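Local coordinates for protein MavE (Legionella pneumophila subsp. pneumophila, PDB 6PIR) that acts as a virulence effector required for endoplasmic reticulum-mediated remodelling of the Legionella-containing vacuole, lysosomal evasion and intracellular replication, at residues A[13-16]-A[17-20]. Numbering follows the deposited sequence.
Sequences NSLM and FLET
In one of its two conformers, Met16 makes a local Met-aromatic contact with Phe17, its neighbour in sequence, within helix 5-21 of the all-helical region that precedes the protein's transmembrane helix. In this conformer the two side chains run alongside each other. A bend about CG-SD (chi3 92°) turns the methyl back over one face of the ring: Met16 CE lies 3.5 Å from the Phe17 ring centroid, close to the ring normal, a CH-pi approach. The sulfur stands farther above the same face, with Met16 SD 5.0 Å from the Phe17 centroid.

The backbone is regular alpha-helix, each amide of 17-20 bonding to the carbonyl four residues back; Leu18 N to Ser14 O, at 2.8 Å, is nearly straight (164°). Met16 O is gripped twice, by Thr20 N at 3.0 Å and by the hydroxyl Thr20 OG1 at 2.8 Å, which reach it from opposite faces of the carbonyl plane. The hydroxyl can fold back because OG1 sits beside its own backbone N (chi1 -61°).

On the buried flank, Leu15 CD2 meets Leu18 CD2 at 4.2 Å, and both leucines also touch Leu106 of helix 85-106. Glu19 passes the Leu15 carbonyl, its CG 3.4 Å from Leu15 O, while its carboxylate is held by a salt bridge to Arg127 and a hydrogen bond from Ser123, both on helix 115-134.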
loop_
_atom_site.group_PDB
_atom_site.type_symbol
_atom_site.label_atom_id
_atom_site.label_comp_id
_atom_site.label_asym_id
_atom_site.label_seq_id
_atom_site.Cartn_x
_atom_site.Cartn_y
_atom_site.Cartn_z
ATOM N N ASN A 13 -1.568 -8.642 -0.854
ATOM C CA ASN A 13 -2.757 -8.275 -0.066
ATOM C C ASN A 13 -2.841 -6.779 0.173
ATOM O O ASN A 13 -3.948 -6.193 0.226
ATOM C CB ASN A 13 -2.728 -9.018 1.254
ATOM C CG ASN A 13 -2.979 -10.476 1.086
ATOM O OD1 ASN A 13 -3.718 -10.879 0.191
ATOM N ND2 ASN A 13 -2.393 -11.281 1.953
ATOM N N SER A 14 -1.682 -6.148 0.362
ATOM C CA SER A 14 -1.634 -4.704 0.545
ATOM C C SER A 14 -2.102 -3.976 -0.710
ATOM O O SER A 14 -2.864 -3.004 -0.626
ATOM C CB SER A 14 -0.207 -4.323 0.921
ATOM O OG SER A 14 0.115 -4.894 2.171
ATOM N N LEU A 15 -1.647 -4.436 -1.878
ATOM C CA LEU A 15 -2.090 -3.870 -3.133
ATOM C C LEU A 15 -3.574 -4.073 -3.348
ATOM O O LEU A 15 -4.250 -3.160 -3.824
ATOM C CB LEU A 15 -1.288 -4.472 -4.286
ATOM C CG LEU A 15 0.178 -4.114 -4.214
ATOM C CD1 LEU A 15 0.869 -4.732 -5.439
ATOM C CD2 LEU A 15 0.402 -2.627 -4.114
ATOM N N MET A 16 -4.107 -5.238 -2.971
ATOM C CA MET A 16 -5.551 -5.423 -3.074
ATOM C C MET A 16 -6.306 -4.378 -2.249
ATOM O O MET A 16 -7.259 -3.753 -2.738
ATOM C CB MET A 16 -5.922 -6.840 -2.653
ATOM C CG MET A 16 -7.286 -6.944 -1.972
ATOM S SD MET A 16 -7.259 -8.449 -1.044
ATOM C CE MET A 16 -6.699 -7.833 0.518
ATOM N N PHE A 17 -5.894 -4.163 -0.991
ATOM C CA PHE A 17 -6.580 -3.155 -0.187
ATOM C C PHE A 17 -6.361 -1.749 -0.732
ATOM O O PHE A 17 -7.277 -0.926 -0.690
ATOM C CB PHE A 17 -6.142 -3.199 1.257
ATOM C CG PHE A 17 -6.798 -4.272 2.058
ATOM C CD1 PHE A 17 -8.191 -4.330 2.163
ATOM C CD2 PHE A 17 -6.040 -5.230 2.680
ATOM C CE1 PHE A 17 -8.795 -5.323 2.905
ATOM C CE2 PHE A 17 -6.652 -6.207 3.461
ATOM C CZ PHE A 17 -8.042 -6.245 3.554
ATOM N N LEU A 18 -5.141 -1.444 -1.202
ATOM C CA LEU A 18 -4.869 -0.152 -1.827
ATOM C C LEU A 18 -5.829 0.104 -2.979
ATOM O O LEU A 18 -6.432 1.181 -3.089
ATOM C CB LEU A 18 -3.416 -0.104 -2.334
ATOM C CG LEU A 18 -3.026 1.183 -3.086
ATOM C CD1 LEU A 18 -3.120 2.457 -2.242
ATOM C CD2 LEU A 18 -1.578 1.027 -3.700
ATOM N N GLU A 19 -5.967 -0.871 -3.878
ATOM C CA GLU A 19 -6.851 -0.693 -5.030
ATOM C C GLU A 19 -8.302 -0.541 -4.587
ATOM O O GLU A 19 -9.053 0.251 -5.168
ATOM C CB GLU A 19 -6.729 -1.876 -5.994
ATOM C CG GLU A 19 -5.417 -1.960 -6.741
ATOM C CD GLU A 19 -5.175 -3.383 -7.276
ATOM O OE1 GLU A 19 -6.137 -3.950 -7.825
ATOM O OE2 GLU A 19 -4.067 -3.947 -7.052
ATOM N N THR A 20 -8.718 -1.332 -3.592
ATOM C CA THR A 20 -10.082 -1.254 -3.071
ATOM C C THR A 20 -10.373 0.142 -2.503
ATOM O O THR A 20 -11.380 0.780 -2.850
ATOM C CB THR A 20 -10.265 -2.358 -2.019
ATOM O OG1 THR A 20 -10.080 -3.661 -2.614
ATOM C CG2 THR A 20 -11.654 -2.325 -1.362
#